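Local coordinates for Serpin48 (PDB 3OZQ), which specifically inhibits SPE, a protease of insect innate immunity, and belongs to the serpin family of serine protease inhibitors, at residues E30-F39 against M365-L375; T19-L27 against L243-F254. All blocks are in the same frame, centred on the assembly; numbering follows the deposited sequence.

Interaction 1. Residues E30-F39 against M365-L375; sequences EKANFLVSPF and MILFAGRVTTL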
loop_
_atom_site.group_PDB
_atom_site.type_symbol
_atom_site.label_atom_id
_atom_site.label_comp_id
_atom_site.label_asym_id
_atom_site.label_seq_id
_atom_site.Cartn_x
_atom_site.Cartn_y
_atom_site.Cartn_z
ATOM N N GLU A 30 11.937 7.255 -4.551
ATOM C CA GLU A 30 11.216 7.135 -5.820
ATOM C C GLU A 30 11.179 8.472 -6.572
ATOM O O GLU A 30 10.767 9.493 -6.022
ATOM C CB GLU A 30 9.806 6.572 -5.593
ATOM C CG GLU A 30 9.795 5.115 -5.099
ATOM C CD GLU A 30 10.408 4.156 -6.113
ATOM O OE1 GLU A 30 11.147 3.228 -5.703
ATOM O OE2 GLU A 30 10.168 4.358 -7.330
ATOM N N LYS A 31 11.614 8.458 -7.826
ATOM C CA LYS A 31 11.768 9.688 -8.599
ATOM C C LYS A 31 10.675 9.923 -9.649
ATOM O O LYS A 31 10.642 10.966 -10.293
ATOM C CB LYS A 31 13.141 9.724 -9.272
ATOM C CG LYS A 31 13.707 8.356 -9.635
ATOM C CD LYS A 31 12.664 7.444 -10.282
ATOM C CE LYS A 31 13.028 5.973 -10.054
ATOM N NZ LYS A 31 13.675 5.740 -8.713
ATOM N N ALA A 32 9.801 8.944 -9.833
ATOM C CA ALA A 32 8.703 9.070 -10.771
ATOM C C ALA A 32 7.450 8.471 -10.143
ATOM O O ALA A 32 7.098 8.813 -9.014
ATOM C CB ALA A 32 9.049 8.388 -12.088
ATOM N N ASN A 33 6.769 7.585 -10.855
ATOM C CA ASN A 33 5.567 6.993 -10.293
ATOM C C ASN A 33 5.931 6.038 -9.169
ATOM O O ASN A 33 6.998 5.417 -9.178
ATOM C CB ASN A 33 4.727 6.263 -11.347
ATOM C CG ASN A 33 4.473 7.104 -12.584
ATOM O OD1 ASN A 33 4.538 8.330 -12.537
ATOM N ND2 ASN A 33 4.171 6.441 -13.697
ATOM N N PHE A 34 5.055 5.950 -8.173
ATOM C CA PHE A 34 5.155 4.870 -7.217
ATOM C C PHE A 34 3.797 4.483 -6.615
ATOM O O PHE A 34 2.790 5.219 -6.733
ATOM C CB PHE A 34 6.231 5.134 -6.125
ATOM C CG PHE A 34 5.846 6.186 -5.114
ATOM C CD1 PHE A 34 5.032 5.870 -4.038
ATOM C CD2 PHE A 34 6.296 7.484 -5.242
ATOM C CE1 PHE A 34 4.679 6.840 -3.093
ATOM C CE2 PHE A 34 5.944 8.451 -4.317
ATOM C CZ PHE A 34 5.127 8.127 -3.240
ATOM N N LEU A 35 3.803 3.305 -5.993
ATOM C CA LEU A 35 2.652 2.746 -5.293
ATOM C C LEU A 35 3.175 2.134 -3.998
ATOM O O LEU A 35 4.208 1.466 -4.002
ATOM C CB LEU A 35 1.979 1.666 -6.152
ATOM C CG LEU A 35 0.810 0.887 -5.539
ATOM C CD1 LEU A 35 -0.382 1.816 -5.313
ATOM C CD2 LEU A 35 0.394 -0.271 -6.434
ATOM N N VAL A 36 2.482 2.397 -2.889
ATOM C CA VAL A 36 2.848 1.852 -1.594
ATOM C C VAL A 36 1.604 1.515 -0.763
ATOM O O VAL A 36 0.561 2.156 -0.909
ATOM C CB VAL A 36 3.789 2.810 -0.806
ATOM C CG1 VAL A 36 3.116 4.192 -0.564
ATOM C CG2 VAL A 36 4.293 2.153 0.515
ATOM N N SER A 37 1.713 0.479 0.070
ATOM C CA SER A 37 0.661 0.150 1.022
ATOM C C SER A 37 1.167 0.310 2.447
ATOM O O SER A 37 1.700 -0.636 3.041
ATOM C CB SER A 37 0.155 -1.269 0.834
ATOM O OG SER A 37 -0.898 -1.514 1.759
ATOM N N PRO A 38 1.017 1.517 3.004
ATOM C CA PRO A 38 1.376 1.670 4.421
ATOM C C PRO A 38 0.575 0.711 5.306
ATOM O O PRO A 38 1.116 0.121 6.263
ATOM C CB PRO A 38 1.042 3.133 4.706
ATOM C CG PRO A 38 1.180 3.810 3.335
ATOM C CD PRO A 38 0.626 2.791 2.377
ATOM N N PHE A 39 -0.696 0.520 4.974
ATOM C CA PHE A 39 -1.538 -0.400 5.742
ATOM C C PHE A 39 -0.936 -1.801 5.818
ATOM O O PHE A 39 -0.741 -2.347 6.906
ATOM C CB PHE A 39 -2.937 -0.501 5.132
ATOM C CG PHE A 39 -3.669 -1.749 5.534
ATOM C CD1 PHE A 39 -3.698 -2.852 4.697
ATOM C CD2 PHE A 39 -4.301 -1.827 6.766
ATOM C CE1 PHE A 39 -4.344 -4.013 5.079
ATOM C CE2 PHE A 39 -4.959 -2.976 7.145
ATOM C CZ PHE A 39 -4.986 -4.067 6.297
ATOM N N MET A 365 -10.677 3.340 5.370
ATOM C CA MET A 365 -9.253 3.084 5.552
ATOM C C MET A 365 -8.455 3.084 4.246
ATOM O O MET A 365 -8.789 2.369 3.300
ATOM C CB MET A 365 -9.035 1.775 6.284
ATOM C CG MET A 365 -7.609 1.603 6.769
ATOM S SD MET A 365 -7.428 0.044 7.612
ATOM C CE MET A 365 -7.766 -1.106 6.290
ATOM N N ILE A 366 -7.397 3.887 4.214
ATOM C CA ILE A 366 -6.469 3.896 3.081
ATOM C C ILE A 366 -5.674 2.589 2.969
ATOM O O ILE A 366 -4.973 2.195 3.897
ATOM C CB ILE A 366 -5.509 5.091 3.162
ATOM C CG1 ILE A 366 -6.303 6.398 3.095
ATOM C CG2 ILE A 366 -4.470 5.040 2.013
ATOM C CD1 ILE A 366 -5.461 7.642 3.246
ATOM N N LEU A 367 -5.797 1.926 1.823
ATOM C CA LEU A 367 -5.115 0.669 1.540
ATOM C C LEU A 367 -3.840 0.841 0.703
ATOM O O LEU A 367 -2.847 0.149 0.912
ATOM C CB LEU A 367 -6.061 -0.281 0.807
ATOM C CG LEU A 367 -6.743 -1.339 1.670
ATOM C CD1 LEU A 367 -7.545 -0.683 2.787
ATOM C CD2 LEU A 367 -7.599 -2.275 0.832
ATOM N N PHE A 368 -3.896 1.758 -0.254
ATOM C CA PHE A 368 -2.788 2.028 -1.162
ATOM C C PHE A 368 -2.727 3.525 -1.400
ATOM O O PHE A 368 -3.752 4.195 -1.391
ATOM C CB PHE A 368 -3.029 1.370 -2.519
ATOM C CG PHE A 368 -2.743 -0.104 -2.557
ATOM C CD1 PHE A 368 -1.446 -0.566 -2.724
ATOM C CD2 PHE A 368 -3.773 -1.027 -2.471
ATOM C CE1 PHE A 368 -1.172 -1.924 -2.794
ATOM C CE2 PHE A 368 -3.507 -2.396 -2.534
ATOM C CZ PHE A 368 -2.203 -2.838 -2.701
ATOM N N ALA A 369 -1.524 4.045 -1.599
ATOM C CA ALA A 369 -1.354 5.429 -1.990
ATOM C C ALA A 369 -0.195 5.514 -2.985
ATOM O O ALA A 369 0.658 4.637 -3.021
ATOM C CB ALA A 369 -1.093 6.293 -0.791
ATOM N N GLY A 370 -0.181 6.550 -3.802
ATOM C CA GLY A 370 0.893 6.687 -4.766
ATOM C C GLY A 370 0.722 7.915 -5.629
ATOM O O GLY A 370 -0.097 8.791 -5.358
ATOM N N ARG A 371 1.520 7.976 -6.684
ATOM C CA ARG A 371 1.500 9.124 -7.543
ATOM C C ARG A 371 1.869 8.704 -8.949
ATOM O O ARG A 371 2.507 7.660 -9.168
ATOM C CB ARG A 371 2.473 10.178 -7.028
ATOM C CG ARG A 371 3.891 9.865 -7.338
ATOM C CD ARG A 371 4.799 10.920 -6.793
ATOM N NE ARG A 371 6.179 10.616 -7.126
ATOM C CZ ARG A 371 7.160 11.505 -7.086
ATOM N NH1 ARG A 371 6.899 12.754 -6.724
ATOM N NH2 ARG A 371 8.395 11.147 -7.414
ATOM N N VAL A 372 1.418 9.515 -9.901
ATOM C CA VAL A 372 1.791 9.383 -11.290
ATOM C C VAL A 372 2.341 10.742 -11.714
ATOM O O VAL A 372 1.654 11.758 -11.576
ATOM C CB VAL A 372 0.561 9.107 -12.162
ATOM C CG1 VAL A 372 0.945 9.186 -13.651
ATOM C CG2 VAL A 372 -0.062 7.762 -11.806
ATOM N N THR A 373 3.581 10.764 -12.186
ATOM C CA THR A 373 4.193 11.985 -12.690
ATOM C C THR A 373 4.556 11.788 -14.152
ATOM O O THR A 373 4.950 12.736 -14.833
ATOM C CB THR A 373 5.498 12.331 -11.953
ATOM O OG1 THR A 373 6.507 11.385 -12.325
ATOM C CG2 THR A 373 5.294 12.308 -10.440
ATOM N N THR A 374 4.431 10.553 -14.628
ATOM C CA THR A 374 4.851 10.219 -15.982
ATOM C C THR A 374 4.028 9.069 -16.559
ATOM O O THR A 374 3.691 8.121 -15.852
ATOM C CB THR A 374 6.353 9.852 -16.019
ATOM O OG1 THR A 374 6.881 10.115 -17.320
ATOM C CG2 THR A 374 6.557 8.378 -15.692
ATOM N N LEU A 375 3.709 9.168 -17.847
ATOM C CA LEU A 375 2.919 8.166 -18.555
ATOM C C LEU A 375 3.514 8.049 -19.941
ATOM O O LEU A 375 4.243 8.939 -20.367
ATOM C CB LEU A 375 1.463 8.619 -18.682
ATOM C CG LEU A 375 0.390 8.047 -17.748
ATOM C CD1 LEU A 375 1.002 7.406 -16.509
ATOM C CD2 LEU A 375 -0.656 9.113 -17.385
HETATM O O HOH W 1 -2.384 2.758 3.933
#
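Arg371 and Phe34 face each other as an antiparallel hydrogen-bonded pair, their side chains on the same side of the sheet. With chi1 of Arg371 at 77°, CG lies between its backbone N and carbonyl carbon, and the extended chain passes obliquely by the Phe34 ring, whose CE2 is 3.6 Å from Arg371 NE. The guanidinium is inclined 44° to that ring and reaches back to the loop before strand 34-36, where NE (2.8 Å) and, weakly, NH2 donate to Ala32 O. The Asn33 side chain crosses that of Thr374 at about a right angle. Its OD1 accepts from Thr373 N (2.6 Å) and Thr374 N, the latter on a lone pair, while ND2 donates one hydrogen to Thr374 O (2.8 Å), which lies in the amide plane. Leu35 CD1 meets Phe368 CD1 obliquely at 3.7 Å. Beyond the strand, Ser37 OG binds Leu367 O (2.7 Å) and caps the following helix at Ser40 N. Met365, bent at its last torsion, lays CE over one face of the Phe39 ring, 3.5 Å from Phe39 CE2, with SD oblique to the ring in a Met-aromatic contact. A water bridges Ile366 O to Phe39 N. This edge of serpin sheet B is closed at both ends by side chains bonded to backbone atoms: Asn33 fixes the C-terminal tail, and Ser37 ties strand pairing to the start of a helix.

Interaction 2. Residues T19-L27 against L243-F254; sequences TPSVYKEVL and LVSLESKIKRSF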
loop_
_atom_site.group_PDB
_atom_site.type_symbol
_atom_site.label_atom_id
_atom_site.label_comp_id
_atom_site.label_asym_id
_atom_site.label_seq_id
_atom_site.Cartn_x
_atom_site.Cartn_y
_atom_site.Cartn_z
ATOM N N THR A 19 -0.060 6.817 6.713
ATOM C CA THR A 19 0.026 6.827 5.253
ATOM C C THR A 19 0.850 7.980 4.672
ATOM O O THR A 19 1.775 7.743 3.884
ATOM C CB THR A 19 -1.362 6.739 4.619
ATOM O OG1 THR A 19 -1.941 5.468 4.947
ATOM C CG2 THR A 19 -1.276 6.882 3.098
ATOM N N PRO A 20 0.530 9.228 5.058
ATOM C CA PRO A 20 1.308 10.364 4.555
ATOM C C PRO A 20 2.747 10.345 5.032
ATOM O O PRO A 20 3.613 10.799 4.290
ATOM C CB PRO A 20 0.580 11.585 5.135
ATOM C CG PRO A 20 -0.265 11.055 6.250
ATOM C CD PRO A 20 -0.640 9.667 5.840
ATOM N N SER A 21 2.995 9.840 6.240
ATOM C CA SER A 21 4.357 9.739 6.740
ATOM C C SER A 21 5.138 8.773 5.859
ATOM O O SER A 21 6.273 9.039 5.501
ATOM C CB SER A 21 4.380 9.265 8.200
ATOM O OG SER A 21 3.683 10.165 9.051
ATOM N N VAL A 22 4.515 7.654 5.507
ATOM C CA VAL A 22 5.151 6.695 4.611
ATOM C C VAL A 22 5.395 7.286 3.223
ATOM O O VAL A 22 6.500 7.174 2.683
ATOM C CB VAL A 22 4.363 5.376 4.532
ATOM C CG1 VAL A 22 4.925 4.482 3.434
ATOM C CG2 VAL A 22 4.450 4.641 5.875
ATOM N N TYR A 23 4.372 7.939 2.661
ATOM C CA TYR A 23 4.476 8.545 1.339
ATOM C C TYR A 23 5.684 9.484 1.304
ATOM O O TYR A 23 6.503 9.421 0.384
ATOM C CB TYR A 23 3.157 9.272 0.984
ATOM C CG TYR A 23 3.087 9.941 -0.367
ATOM C CD1 TYR A 23 2.209 9.483 -1.349
ATOM C CD2 TYR A 23 3.875 11.044 -0.658
ATOM C CE1 TYR A 23 2.124 10.115 -2.591
ATOM C CE2 TYR A 23 3.801 11.677 -1.887
ATOM C CZ TYR A 23 2.927 11.208 -2.850
ATOM O OH TYR A 23 2.872 11.847 -4.065
ATOM N N LYS A 24 5.804 10.339 2.318
ATOM C CA LYS A 24 6.878 11.337 2.366
ATOM C C LYS A 24 8.246 10.685 2.327
ATOM O O LYS A 24 9.171 11.191 1.703
ATOM C CB LYS A 24 6.759 12.209 3.625
ATOM C CG LYS A 24 7.658 13.442 3.609
ATOM C CD LYS A 24 7.287 14.440 4.717
ATOM C CE LYS A 24 6.066 15.299 4.349
ATOM N NZ LYS A 24 6.377 16.515 3.514
ATOM N N GLU A 25 8.373 9.553 3.002
ATOM C CA GLU A 25 9.624 8.813 2.990
ATOM C C GLU A 25 9.881 8.164 1.633
ATOM O O GLU A 25 10.969 8.291 1.075
ATOM C CB GLU A 25 9.611 7.750 4.087
ATOM C CG GLU A 25 10.828 7.780 4.963
ATOM C CD GLU A 25 11.234 9.190 5.339
ATOM O OE1 GLU A 25 10.408 9.915 5.928
ATOM O OE2 GLU A 25 12.386 9.570 5.045
ATOM N N VAL A 26 8.876 7.480 1.094
ATOM C CA VAL A 26 9.067 6.752 -0.161
ATOM C C VAL A 26 9.489 7.677 -1.296
ATOM O O VAL A 26 10.333 7.319 -2.119
ATOM C CB VAL A 26 7.833 5.935 -0.556
ATOM C CG1 VAL A 26 7.945 5.469 -2.014
ATOM C CG2 VAL A 26 7.688 4.751 0.377
ATOM N N LEU A 27 8.895 8.865 -1.319
ATOM C CA LEU A 27 9.255 9.925 -2.248
ATOM C C LEU A 27 10.758 10.096 -2.390
ATOM O O LEU A 27 11.262 10.309 -3.491
ATOM C CB LEU A 27 8.674 11.246 -1.744
ATOM C CG LEU A 27 7.615 11.929 -2.585
ATOM C CD1 LEU A 27 7.091 13.140 -1.823
ATOM C CD2 LEU A 27 8.193 12.326 -3.942
ATOM N N LEU A 243 2.204 19.514 -8.144
ATOM C CA LEU A 243 2.353 18.304 -7.323
ATOM C C LEU A 243 3.277 18.471 -6.113
ATOM O O LEU A 243 2.896 18.148 -4.983
ATOM C CB LEU A 243 2.828 17.127 -8.173
ATOM C CG LEU A 243 3.098 15.818 -7.431
ATOM C CD1 LEU A 243 1.879 15.354 -6.643
ATOM C CD2 LEU A 243 3.533 14.741 -8.409
ATOM N N VAL A 244 4.493 18.956 -6.354
ATOM C CA VAL A 244 5.444 19.189 -5.272
ATOM C C VAL A 244 4.789 19.982 -4.148
ATOM O O VAL A 244 4.966 19.673 -2.966
ATOM C CB VAL A 244 6.691 19.937 -5.768
ATOM C CG1 VAL A 244 7.685 18.963 -6.381
ATOM C CG2 VAL A 244 6.291 21.011 -6.768
ATOM N N SER A 245 4.027 21.001 -4.528
ATOM C CA SER A 245 3.286 21.806 -3.569
ATOM C C SER A 245 2.409 20.915 -2.704
ATOM O O SER A 245 2.361 21.073 -1.485
ATOM C CB SER A 245 2.411 22.838 -4.291
ATOM O OG SER A 245 3.089 23.401 -5.406
ATOM N N LEU A 246 1.703 19.989 -3.342
ATOM C CA LEU A 246 0.805 19.092 -2.621
ATOM C C LEU A 246 1.596 18.176 -1.711
ATOM O O LEU A 246 1.097 17.726 -0.683
ATOM C CB LEU A 246 -0.017 18.243 -3.590
ATOM C CG LEU A 246 -1.061 18.935 -4.461
ATOM C CD1 LEU A 246 -1.673 17.925 -5.421
ATOM C CD2 LEU A 246 -2.143 19.583 -3.596
ATOM N N GLU A 247 2.835 17.903 -2.104
ATOM C CA GLU A 247 3.684 16.982 -1.365
ATOM C C GLU A 247 4.382 17.685 -0.210
ATOM O O GLU A 247 4.762 17.056 0.773
ATOM C CB GLU A 247 4.684 16.319 -2.306
ATOM C CG GLU A 247 3.993 15.490 -3.369
ATOM C CD GLU A 247 4.952 14.825 -4.332
ATOM O OE1 GLU A 247 6.030 15.391 -4.612
ATOM O OE2 GLU A 247 4.614 13.722 -4.813
ATOM N N SER A 248 4.534 18.996 -0.324
ATOM C CA SER A 248 5.054 19.775 0.784
ATOM C C SER A 248 3.969 19.871 1.843
ATOM O O SER A 248 4.256 20.101 3.023
ATOM C CB SER A 248 5.497 21.160 0.320
ATOM O OG SER A 248 6.619 21.062 -0.545
ATOM N N LYS A 249 2.726 19.664 1.414
ATOM C CA LYS A 249 1.581 19.612 2.325
ATOM C C LYS A 249 0.901 18.237 2.299
ATOM O O LYS A 249 -0.330 18.136 2.381
ATOM C CB LYS A 249 0.562 20.698 1.962
ATOM C CG LYS A 249 1.164 22.088 1.853
ATOM C CD LYS A 249 0.276 23.031 1.060
ATOM C CE LYS A 249 1.073 24.254 0.612
ATOM N NZ LYS A 249 2.324 23.849 -0.103
ATOM N N ILE A 250 1.713 17.182 2.214
ATOM C CA ILE A 250 1.212 15.824 2.005
ATOM C C ILE A 250 0.168 15.380 3.024
ATOM O O ILE A 250 -0.728 14.587 2.721
ATOM C CB ILE A 250 2.365 14.803 1.998
ATOM C CG1 ILE A 250 1.876 13.481 1.411
ATOM C CG2 ILE A 250 2.941 14.628 3.401
ATOM C CD1 ILE A 250 1.278 13.628 0.022
ATOM N N LYS A 251 0.290 15.895 4.239
ATOM C CA LYS A 251 -0.625 15.559 5.319
ATOM C C LYS A 251 -2.054 15.965 4.955
ATOM O O LYS A 251 -2.999 15.178 5.067
ATOM C CB LYS A 251 -0.195 16.276 6.604
ATOM C CG LYS A 251 1.317 16.263 6.885
ATOM C CD LYS A 251 2.145 17.001 5.811
ATOM C CE LYS A 251 1.914 18.504 5.821
ATOM N NZ LYS A 251 0.553 18.882 5.330
ATOM N N ARG A 252 -2.205 17.205 4.511
ATOM C CA ARG A 252 -3.520 17.726 4.155
ATOM C C ARG A 252 -4.156 16.918 3.023
ATOM O O ARG A 252 -5.364 16.700 3.006
ATOM C CB ARG A 252 -3.430 19.203 3.768
ATOM C CG ARG A 252 -3.400 20.164 4.950
ATOM C CD ARG A 252 -2.220 19.889 5.870
ATOM N NE ARG A 252 -2.091 20.902 6.916
ATOM C CZ ARG A 252 -1.280 21.955 6.841
ATOM N NH1 ARG A 252 -0.519 22.134 5.769
ATOM N NH2 ARG A 252 -1.228 22.828 7.840
ATOM N N SER A 253 -3.332 16.452 2.091
ATOM C CA SER A 253 -3.849 15.768 0.909
ATOM C C SER A 253 -4.555 14.442 1.215
ATOM O O SER A 253 -5.388 13.988 0.435
ATOM C CB SER A 253 -2.731 15.560 -0.115
ATOM O OG SER A 253 -2.057 16.779 -0.374
ATOM N N PHE A 254 -4.225 13.813 2.337
ATOM C CA PHE A 254 -4.826 12.518 2.666
ATOM C C PHE A 254 -5.960 12.632 3.677
ATOM O O PHE A 254 -6.767 11.712 3.829
ATOM C CB PHE A 254 -3.762 11.535 3.160
ATOM C CG PHE A 254 -2.889 11.003 2.067
ATOM C CD1 PHE A 254 -1.619 11.507 1.867
ATOM C CD2 PHE A 254 -3.349 10.010 1.225
ATOM C CE1 PHE A 254 -0.820 11.022 0.852
ATOM C CE2 PHE A 254 -2.556 9.529 0.200
ATOM C CZ PHE A 254 -1.288 10.031 0.021
#
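Tyr23 reaches from helix 19-27 between Ile250, Phe254 and Glu247. Its CB already heads for segment 243-254, and with CG anti to the backbone N (chi1 -179°) the ring extends outward from the helix. CG lies 4.1 Å from Ile250 CD1. From there the two edges of the ring part company: CD1 meets Phe254 CZ at 3.8 Å, whereas CD2 and, farther out, CE2 lie against Ile250, whose CD1 sits over one face, 3.9 Å from the centroid, in a CH-pi contact. Phe254 turns its edge toward the tyrosine face in an offset edge-to-face pair, planes 62° apart, and receives Thr19 CG2 over one of its own faces. At the tip, Tyr23 OH donates to Glu247 OE2 at 2.7 Å, using the anti lone pair of that oxygen; the ring and carboxylate planes stand steeply to each other. Leu27 packs against the same carboxylate, its CD1 3.7 Å from Glu247 CD. Toward the surface, Lys24 passes Ile250 in the opposite direction, Lys24 CE pressed to 3.3 Å from Ile250 CG2, and NZ donates to Glu247 O at 3.2 Å. Pro20 CB completes the apolar patch, 3.9 Å from Phe254 CD1. In serpins the two short helices of segment 243-254 pack over sheet B beside the first helix. Glu247 OE2 here takes both the tyrosine hydroxyl and a salt bridge from Arg371, an arrangement that would favour an ionised carboxylate within a largely apolar interface.

How the interactions relate
Interaction 1 is the more deeply buried, its centre about 8 Å from that of the chain, against about 14 Å for interaction 2, which extends to the exposed Lys24. The first joins two strands edge to edge through backbone pairing and side chains bonded to backbone atoms; the second brings helices together at steep crossing angles through aromatic and aliphatic groups with few polar links. The contacts adjoin, their centres about 10 Å apart, and helix 10-29 is followed, after a short loop, by strand 34-36, so one run of chain serves both. Arg371 spans the boundary, gripping the loop of interaction 1 while its far end serves interaction 2, and Phe34 packs against Tyr23 and Val26.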